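Local coordinates for chinitase A (Streptomyces coelicolor, PDB 3EBV), which probably hydrolyses internal glycosidic bonds of chitin, its chain being the family 18 glycoside hydrolase catalytic domain of a longer secreted protein, at residues V26-Y30 with T270-D276; V91-A97 with Y128-A132; G123-T127 with G161-T165. Residues are numbered along the deposited sequence.

How the contacts relate
All three contacts belong to the wall of one TIM barrel, the family 18 catalytic domain. Contact 1 joins the beginning of the barrel to its end: 26-30 precedes strand 32-40, whereas residues 270-276 leave the last barrel strand, 267-271. The other four segments come between these along the chain, in the order 91-97, 123-127, 128-132, 161-165, so that contacts 2 and 3 interleave. They share helix 126-140, their centres lie 11 Å apart, and they touch, M129 CG being 3.8 Å from T165 CG2. Contact 1 lies on the opposite side of the chain's centre, its centre 31 Å from that of contact 2 and 28 Å from that of contact 3. Closure and helix-layer packing thus occupy separate sides.

Contact 1: residues V26-Y30 with T270-D276; sequences VPSAY and TWSTNWD. With SO4 (sulfate ion), chain B.
Segment 26-30 runs extended through V26 and P27 (phi/psi -63/128 and -51/148), then bends in a type I turn from P27 to Y30, closed by Y30 N to P27 O at 3.2 Å. Segment 270-276 leaves its strand at W271, passes a cis W271-S272 peptide and enters a helix at T273. S272 is the N-cap: its OG (chi1 p) accepts from W275 N at 3.1 Å, and its O from D276 N at 2.9 Å. The backbones come closest at V26 and T273, CA atoms 6.5 Å apart.

Y30 (chi1 m) sends its ring towards the other segment. T273 lays a methyl over one face in a CH-pi contact, CG2 being 3.9 Å from the ring centroid, while T270 CG2 sits near the ring plane, 3.3 Å from Y30 OH. Threonine suits both places, since its methyl can pack against the tyrosine, over the face from T273 and at the hydroxyl edge from T270, while its hydroxyl bonds elsewhere, to L223 for T270 and Q21 for T273. The Y30 hydroxyl donates to D276 OD2 at 2.7 Å; this carboxylate oxygen also pairs with S284, so its buried charge is well met. V26 CG2 lies 4.1 Å from T273 OG1. On the outer side of the turn, S28 OG donates to O4 of a sulfate ion at 2.7 Å, probably from the crystallisation liquor.

A cis peptide after the tryptophan ending the last barrel strand is a recurrent feature of family 18 chitinases. Strand 6-12, through V7, and helix 282-292, through S284, both touch Y30, which therefore packs where the first and last elements of the TIM barrel meet.

Contact 2: residues V91-A97 with Y128-A132; sequences VNSSASA and YMTQA
The two backbones come nearest at a pair of alanines: A97 and A132 have CA atoms 4.3 Å apart and CB atoms 3.7 Å apart, while A97 O lies 3.5 Å from A132 CB. Small side chains such as alanine's let the two helices come this near. V91, just before the first helix, fills the adjoining space in its t rotamer, with CG1 3.9 Å from A132 CB and 4.2 Å from Y128 CB, and CG2 3.9 Å from CE of M129, a selenomethionine here. F100, about one turn beyond A97 in helix 94-111, touches V91, M129 and A132 and adds an aromatic side chain to this cluster.

Helices 94-111 and 126-140 are neighbours in the outer layer of the TIM barrel, following strands 77-84 and 115-120, and they meet here near their N-terminal ends. The second segment is helical throughout; the first is extended at V91 (-127/91) and becomes helical from S94, with S93 as N-cap and A97 N bonded to S93 O at 2.9 Å.

Farther out, Y128 (chi1 m) covers the backbone leading into the helix. S93 N lies over one ring face, S93 C is 3.3 Å from Y128 CD1, and N92 and Y128 have CA atoms 5.2 Å apart. S96 OG steadies this bend, accepting from N92 N at 2.9 Å and sharing a hydrogen bond with S93 OG at 2.7 Å. At the polar edge Q131, extended with chi1 and chi2 both t, reaches across so that its NE2 donates to S94 OG (chi1 t) at 3.0 Å.

Contact 3: residues G123-T127 with G161-T165; sequences GLNPT and GYFQT
In the TIM barrel, the connection leaving strand 115-120, which carries the middle of the DxxDxDxE signature of family 18 chitinases, here packs against the first turn of helix 161-168 before starting helix 126-140. The closest CA pair is P126 and T165, 5.0 Å apart.

Apolar contact centres on L124 (chi1 t, chi2 m). Its CG lies over the Y162 ring, 3.9 Å from the centroid in a CH-pi contact. Y162 holds the ring there with its hydroxyl bonded to L120 O. P126 packs its CB 4.0 Å from Q164 CB; at the first turn of a helix a proline loses little by lacking an amide hydrogen.

Steric demands explain both glycines. A CB on G161 would stand 2.7 Å from L124 O, a clash; G123 has phi/psi of 123/151, where a side chain would strike the preceding carbonyl. L124 CD1 is in van der Waals contact with the backbone, 3.7 Å from G161 O.

No hydrogen bond joins the two segments; each makes its own. N125 is the N-cap, its OD1 accepting weakly from T127 N at 2.9 Å and also from Y128 N. T165 (chi1 m) turns its OG1 back to donate to G161 O at 2.8 Å, and T165 OG1 lies 3.2 Å from L124 CD1.

Contact 1: residues V26-Y30 with T270-D276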
loop_
_atom_site.group_PDB
_atom_site.type_symbol
_atom_site.label_atom_id
_atom_site.label_comp_id
_atom_site.label_asym_id
_atom_site.label_seq_id
_atom_site.Cartn_x
_atom_site.Cartn_y
_atom_site.Cartn_z
ATOM N N VAL A 26 -7.839 -4.670 -14.326
ATOM C CA VAL A 26 -6.620 -4.833 -13.526
ATOM C C VAL A 26 -6.031 -6.237 -13.719
ATOM O O VAL A 26 -6.744 -7.229 -13.593
ATOM C CB VAL A 26 -6.905 -4.572 -12.029
ATOM C CG1 VAL A 26 -5.673 -4.957 -11.162
ATOM C CG2 VAL A 26 -7.308 -3.093 -11.832
ATOM N N PRO A 27 -4.727 -6.318 -14.054
ATOM C CA PRO A 27 -4.079 -7.633 -14.231
ATOM C C PRO A 27 -4.278 -8.621 -13.090
ATOM O O PRO A 27 -4.355 -8.220 -11.916
ATOM C CB PRO A 27 -2.594 -7.289 -14.390
ATOM C CG PRO A 27 -2.610 -5.874 -15.044
ATOM C CD PRO A 27 -3.830 -5.195 -14.409
ATOM N N SER A 28 -4.310 -9.903 -13.455
ATOM C CA SER A 28 -4.513 -10.966 -12.473
ATOM C C SER A 28 -3.407 -11.041 -11.410
ATOM O O SER A 28 -3.667 -11.557 -10.311
ATOM C CB SER A 28 -4.635 -12.322 -13.176
ATOM O OG SER A 28 -3.524 -12.558 -13.974
ATOM N N ALA A 29 -2.228 -10.508 -11.730
ATOM C CA ALA A 29 -1.094 -10.523 -10.785
ATOM C C ALA A 29 -1.403 -9.823 -9.477
ATOM O O ALA A 29 -0.769 -10.115 -8.449
ATOM C CB ALA A 29 0.113 -9.866 -11.420
ATOM N N TYR A 30 -2.345 -8.868 -9.490
ATOM C CA TYR A 30 -2.619 -8.094 -8.298
ATOM C C TYR A 30 -3.534 -8.837 -7.349
ATOM O O TYR A 30 -4.694 -9.119 -7.658
ATOM C CB TYR A 30 -3.207 -6.735 -8.674
ATOM C CG TYR A 30 -2.219 -5.885 -9.413
ATOM C CD1 TYR A 30 -1.175 -5.256 -8.726
ATOM C CD2 TYR A 30 -2.288 -5.738 -10.822
ATOM C CE1 TYR A 30 -0.242 -4.482 -9.402
ATOM C CE2 TYR A 30 -1.345 -4.941 -11.507
ATOM C CZ TYR A 30 -0.327 -4.307 -10.788
ATOM O OH TYR A 30 0.632 -3.485 -11.383
ATOM N N THR A 270 2.758 -1.590 -6.074
ATOM C CA THR A 270 3.091 -0.517 -7.028
ATOM C C THR A 270 2.009 0.561 -7.161
ATOM O O THR A 270 0.782 0.278 -7.110
ATOM C CB THR A 270 3.453 -1.077 -8.420
ATOM O OG1 THR A 270 4.076 -0.054 -9.213
ATOM C CG2 THR A 270 2.231 -1.597 -9.143
ATOM N N TRP A 271 2.525 1.786 -7.328
ATOM C CA TRP A 271 1.717 2.914 -7.805
ATOM C C TRP A 271 2.059 3.037 -9.289
ATOM O O TRP A 271 3.219 3.361 -9.606
ATOM C CB TRP A 271 2.147 4.178 -7.074
ATOM C CG TRP A 271 1.392 5.371 -7.621
ATOM C CD1 TRP A 271 1.852 6.252 -8.567
ATOM C CD2 TRP A 271 0.056 5.758 -7.294
ATOM N NE1 TRP A 271 0.854 7.187 -8.852
ATOM C CE2 TRP A 271 -0.241 6.911 -8.069
ATOM C CE3 TRP A 271 -0.906 5.255 -6.406
ATOM C CZ2 TRP A 271 -1.494 7.560 -7.993
ATOM C CZ3 TRP A 271 -2.135 5.886 -6.325
ATOM C CH2 TRP A 271 -2.412 7.040 -7.112
ATOM N N SER A 272 1.129 2.768 -10.228
ATOM C CA SER A 272 -0.257 2.339 -10.036
ATOM C C SER A 272 -0.546 1.291 -11.123
ATOM O O SER A 272 0.226 1.140 -12.073
ATOM C CB SER A 272 -1.235 3.519 -10.241
ATOM O OG SER A 272 -1.078 4.016 -11.580
ATOM N N THR A 273 -1.676 0.604 -11.026
ATOM C CA THR A 273 -2.070 -0.347 -12.087
ATOM C C THR A 273 -2.188 0.407 -13.434
ATOM O O THR A 273 -1.848 -0.145 -14.487
ATOM C CB THR A 273 -3.372 -1.100 -11.736
ATOM O OG1 THR A 273 -4.467 -0.186 -11.684
ATOM C CG2 THR A 273 -3.258 -1.756 -10.341
ATOM N N ASN A 274 -2.613 1.656 -13.367
ATOM C CA ASN A 274 -2.826 2.452 -14.617
ATOM C C ASN A 274 -1.511 2.745 -15.285
ATOM O O ASN A 274 -1.372 2.591 -16.526
ATOM C CB ASN A 274 -3.577 3.742 -14.264
ATOM C CG ASN A 274 -4.851 3.462 -13.498
ATOM O OD1 ASN A 274 -4.840 3.260 -12.261
ATOM N ND2 ASN A 274 -5.985 3.452 -14.216
ATOM N N TRP A 275 -0.510 3.172 -14.499
ATOM C CA TRP A 275 0.798 3.403 -15.088
ATOM C C TRP A 275 1.432 2.076 -15.534
ATOM O O TRP A 275 2.114 2.033 -16.569
ATOM C CB TRP A 275 1.719 4.139 -14.120
ATOM C CG TRP A 275 1.377 5.572 -13.900
ATOM C CD1 TRP A 275 1.083 6.167 -12.714
ATOM C CD2 TRP A 275 1.302 6.602 -14.895
ATOM N NE1 TRP A 275 0.847 7.517 -12.885
ATOM C CE2 TRP A 275 0.959 7.806 -14.225
ATOM C CE3 TRP A 275 1.528 6.631 -16.289
ATOM C CZ2 TRP A 275 0.795 9.048 -14.903
ATOM C CZ3 TRP A 275 1.338 7.867 -16.972
ATOM C CH2 TRP A 275 0.997 9.054 -16.266
ATOM N N ASP A 276 1.170 0.983 -14.807
ATOM C CA ASP A 276 1.681 -0.341 -15.242
ATOM C C ASP A 276 1.143 -0.663 -16.665
ATOM O O ASP A 276 1.903 -1.081 -17.545
ATOM C CB ASP A 276 1.237 -1.373 -14.176
ATOM C CG ASP A 276 1.717 -2.826 -14.403
ATOM O OD1 ASP A 276 2.859 -3.049 -14.876
ATOM O OD2 ASP A 276 0.880 -3.703 -14.031
HETATM S S SO4 B . -5.004 -13.362 -17.363
HETATM O O1 SO4 B . -6.349 -13.696 -16.926
HETATM O O2 SO4 B . -4.617 -14.094 -18.576
HETATM O O3 SO4 B . -4.994 -11.871 -17.587
HETATM O O4 SO4 B . -4.035 -13.755 -16.336
#

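Contact 2: residues V91-A97 with Y128-A132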
loop_
_atom_site.group_PDB
_atom_site.type_symbol
_atom_site.label_atom_id
_atom_site.label_comp_id
_atom_site.label_asym_id
_atom_site.label_seq_id
_atom_site.Cartn_x
_atom_site.Cartn_y
_atom_site.Cartn_z
ATOM N N VAL A 91 -6.865 12.739 11.479
ATOM C CA VAL A 91 -7.383 11.887 12.565
ATOM C C VAL A 91 -6.512 12.224 13.783
ATOM O O VAL A 91 -5.410 11.668 13.971
ATOM C CB VAL A 91 -7.368 10.389 12.194
ATOM C CG1 VAL A 91 -7.891 9.523 13.349
ATOM C CG2 VAL A 91 -8.235 10.137 10.948
ATOM N N ASN A 92 -6.972 13.204 14.557
ATOM C CA ASN A 92 -6.150 13.785 15.609
ATOM C C ASN A 92 -6.979 14.140 16.859
ATOM O O ASN A 92 -6.612 15.019 17.630
ATOM C CB ASN A 92 -5.422 15.008 15.075
ATOM C CG ASN A 92 -6.369 16.048 14.509
ATOM O OD1 ASN A 92 -7.588 15.978 14.700
ATOM N ND2 ASN A 92 -5.802 17.027 13.785
ATOM N N SER A 93 -8.083 13.425 17.057
ATOM C CA SER A 93 -8.931 13.633 18.248
ATOM C C SER A 93 -9.791 12.385 18.381
ATOM O O SER A 93 -9.869 11.560 17.465
ATOM C CB SER A 93 -9.840 14.839 18.051
ATOM O OG SER A 93 -10.705 14.595 16.963
ATOM N N SER A 94 -10.486 12.227 19.522
ATOM C CA SER A 94 -11.399 11.141 19.656
ATOM C C SER A 94 -12.565 11.230 18.651
ATOM O O SER A 94 -12.939 10.246 18.036
ATOM C CB SER A 94 -11.942 11.111 21.093
ATOM O OG SER A 94 -12.770 10.004 21.253
ATOM N N ALA A 95 -13.116 12.429 18.527
ATOM C CA ALA A 95 -14.232 12.622 17.602
ATOM C C ALA A 95 -13.850 12.275 16.144
ATOM O O ALA A 95 -14.596 11.553 15.462
ATOM C CB ALA A 95 -14.757 14.048 17.697
ATOM N N SER A 96 -12.676 12.741 15.707
ATOM C CA SER A 96 -12.234 12.459 14.329
ATOM C C SER A 96 -11.870 10.975 14.162
ATOM O O SER A 96 -12.118 10.362 13.107
ATOM C CB SER A 96 -11.118 13.401 13.884
ATOM O OG SER A 96 -9.913 13.283 14.689
ATOM N N ALA A 97 -11.302 10.351 15.206
ATOM C CA ALA A 97 -11.121 8.892 15.176
ATOM C C ALA A 97 -12.448 8.084 14.989
ATOM O O ALA A 97 -12.527 7.118 14.207
ATOM C CB ALA A 97 -10.365 8.425 16.451
ATOM N N TYR A 128 -4.346 8.892 17.901
ATOM C CA TYR A 128 -5.749 8.894 17.414
ATOM C C TYR A 128 -5.977 7.924 16.252
ATOM O O TYR A 128 -7.041 7.328 16.132
ATOM C CB TYR A 128 -6.292 10.325 17.181
ATOM C CG TYR A 128 -6.245 11.023 18.517
ATOM C CD1 TYR A 128 -7.168 10.673 19.493
ATOM C CD2 TYR A 128 -5.217 11.896 18.854
ATOM C CE1 TYR A 128 -7.090 11.232 20.750
ATOM C CE2 TYR A 128 -5.128 12.466 20.146
ATOM C CZ TYR A 128 -6.090 12.086 21.078
ATOM O OH TYR A 128 -6.039 12.569 22.371
HETATM N N MSE A 129 -4.935 7.700 15.442
HETATM C CA MSE A 129 -5.115 6.692 14.410
HETATM C C MSE A 129 -5.212 5.265 14.993
HETATM O O MSE A 129 -5.934 4.395 14.478
HETATM C CB MSE A 129 -3.971 6.739 13.371
HETATM C CG MSE A 129 -4.159 5.743 12.189
HETATM SE SE MSE A 129 -5.906 5.906 11.217
HETATM C CE MSE A 129 -5.500 7.502 10.120
ATOM N N THR A 130 -4.489 4.988 16.102
ATOM C CA THR A 130 -4.620 3.672 16.737
ATOM C C THR A 130 -6.068 3.511 17.259
ATOM O O THR A 130 -6.692 2.486 17.016
ATOM C CB THR A 130 -3.591 3.494 17.902
ATOM O OG1 THR A 130 -2.247 3.585 17.351
ATOM C CG2 THR A 130 -3.781 2.146 18.590
ATOM N N GLN A 131 -6.566 4.561 17.914
ATOM C CA GLN A 131 -7.945 4.495 18.415
ATOM C C GLN A 131 -8.921 4.277 17.255
ATOM O O GLN A 131 -9.815 3.420 17.343
ATOM C CB GLN A 131 -8.268 5.787 19.111
ATOM C CG GLN A 131 -9.742 5.826 19.648
ATOM C CD GLN A 131 -10.075 7.124 20.349
ATOM O OE1 GLN A 131 -9.210 7.848 20.868
ATOM N NE2 GLN A 131 -11.396 7.428 20.392
ATOM N N ALA A 132 -8.708 5.025 16.165
ATOM C CA ALA A 132 -9.596 4.922 14.985
ATOM C C ALA A 132 -9.591 3.510 14.397
ATOM O O ALA A 132 -10.632 2.931 14.059
ATOM C CB ALA A 132 -9.214 5.948 13.931
#

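Contact 3: residues G123-T127 with G161-T165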
loop_
_atom_site.group_PDB
_atom_site.type_symbol
_atom_site.label_atom_id
_atom_site.label_comp_id
_atom_site.label_asym_id
_atom_site.label_seq_id
_atom_site.Cartn_x
_atom_site.Cartn_y
_atom_site.Cartn_z
ATOM N N GLY A 123 0.257 14.007 7.611
ATOM C CA GLY A 123 0.463 13.780 9.048
ATOM C C GLY A 123 -0.210 12.487 9.495
ATOM O O GLY A 123 -1.237 12.061 8.926
ATOM N N LEU A 124 0.356 11.864 10.526
ATOM C CA LEU A 124 -0.222 10.646 11.097
ATOM C C LEU A 124 -0.008 10.720 12.618
ATOM O O LEU A 124 1.131 10.726 13.096
ATOM C CB LEU A 124 0.440 9.414 10.479
ATOM C CG LEU A 124 -0.219 8.034 10.582
ATOM C CD1 LEU A 124 -0.313 7.577 12.040
ATOM C CD2 LEU A 124 -1.542 7.942 9.800
ATOM N N ASN A 125 -1.114 10.767 13.361
ATOM C CA ASN A 125 -1.036 10.894 14.830
ATOM C C ASN A 125 -1.305 9.498 15.418
ATOM O O ASN A 125 -2.427 8.969 15.281
ATOM C CB ASN A 125 -2.128 11.878 15.288
ATOM C CG ASN A 125 -2.105 12.111 16.776
ATOM O OD1 ASN A 125 -2.057 11.144 17.544
ATOM N ND2 ASN A 125 -2.078 13.366 17.188
ATOM N N PRO A 126 -0.275 8.853 16.009
ATOM C CA PRO A 126 -0.482 7.466 16.450
ATOM C C PRO A 126 -1.493 7.313 17.594
ATOM O O PRO A 126 -2.140 6.262 17.696
ATOM C CB PRO A 126 0.912 6.996 16.914
ATOM C CG PRO A 126 1.705 8.235 17.040
ATOM C CD PRO A 126 1.103 9.324 16.186
ATOM N N THR A 127 -1.640 8.363 18.412
ATOM C CA THR A 127 -2.601 8.259 19.520
ATOM C C THR A 127 -3.987 8.077 18.902
ATOM O O THR A 127 -4.731 7.178 19.333
ATOM C CB THR A 127 -2.523 9.494 20.421
ATOM O OG1 THR A 127 -1.273 9.511 21.113
ATOM C CG2 THR A 127 -3.669 9.496 21.471
ATOM N N GLY A 161 5.513 8.065 13.256
ATOM C CA GLY A 161 4.063 7.955 13.540
ATOM C C GLY A 161 3.433 6.732 12.902
ATOM O O GLY A 161 2.697 5.981 13.569
ATOM N N TYR A 162 3.696 6.494 11.610
ATOM C CA TYR A 162 3.246 5.249 10.987
ATOM C C TYR A 162 3.790 3.996 11.691
ATOM O O TYR A 162 3.085 3.013 11.871
ATOM C CB TYR A 162 3.635 5.192 9.488
ATOM C CG TYR A 162 2.624 5.784 8.542
ATOM C CD1 TYR A 162 2.628 7.146 8.253
ATOM C CD2 TYR A 162 1.699 4.952 7.923
ATOM C CE1 TYR A 162 1.667 7.708 7.340
ATOM C CE2 TYR A 162 0.767 5.472 6.992
ATOM C CZ TYR A 162 0.771 6.852 6.732
ATOM O OH TYR A 162 -0.201 7.302 5.846
ATOM N N PHE A 163 5.080 4.016 12.069
ATOM C CA PHE A 163 5.697 2.840 12.620
ATOM C C PHE A 163 5.044 2.528 13.989
ATOM O O PHE A 163 4.694 1.371 14.248
ATOM C CB PHE A 163 7.229 3.040 12.720
ATOM C CG PHE A 163 8.029 1.759 12.641
ATOM C CD1 PHE A 163 9.268 1.744 11.950
ATOM C CD2 PHE A 163 7.582 0.575 13.217
ATOM C CE1 PHE A 163 10.040 0.529 11.893
ATOM C CE2 PHE A 163 8.348 -0.641 13.159
ATOM C CZ PHE A 163 9.592 -0.624 12.485
ATOM N N GLN A 164 4.874 3.565 14.813
ATOM C CA GLN A 164 4.262 3.362 16.144
ATOM C C GLN A 164 2.846 2.807 15.984
ATOM O O GLN A 164 2.454 1.893 16.689
ATOM C CB GLN A 164 4.194 4.670 16.903
ATOM C CG GLN A 164 3.725 4.488 18.352
ATOM C CD GLN A 164 4.593 3.558 19.141
ATOM O OE1 GLN A 164 4.205 2.386 19.436
ATOM N NE2 GLN A 164 5.803 4.044 19.480
ATOM N N THR A 165 2.108 3.363 15.010
ATOM C CA THR A 165 0.733 2.908 14.758
ATOM C C THR A 165 0.732 1.463 14.331
ATOM O O THR A 165 -0.018 0.617 14.844
ATOM C CB THR A 165 0.017 3.796 13.733
ATOM O OG1 THR A 165 0.064 5.157 14.172
ATOM C CG2 THR A 165 -1.477 3.362 13.539
#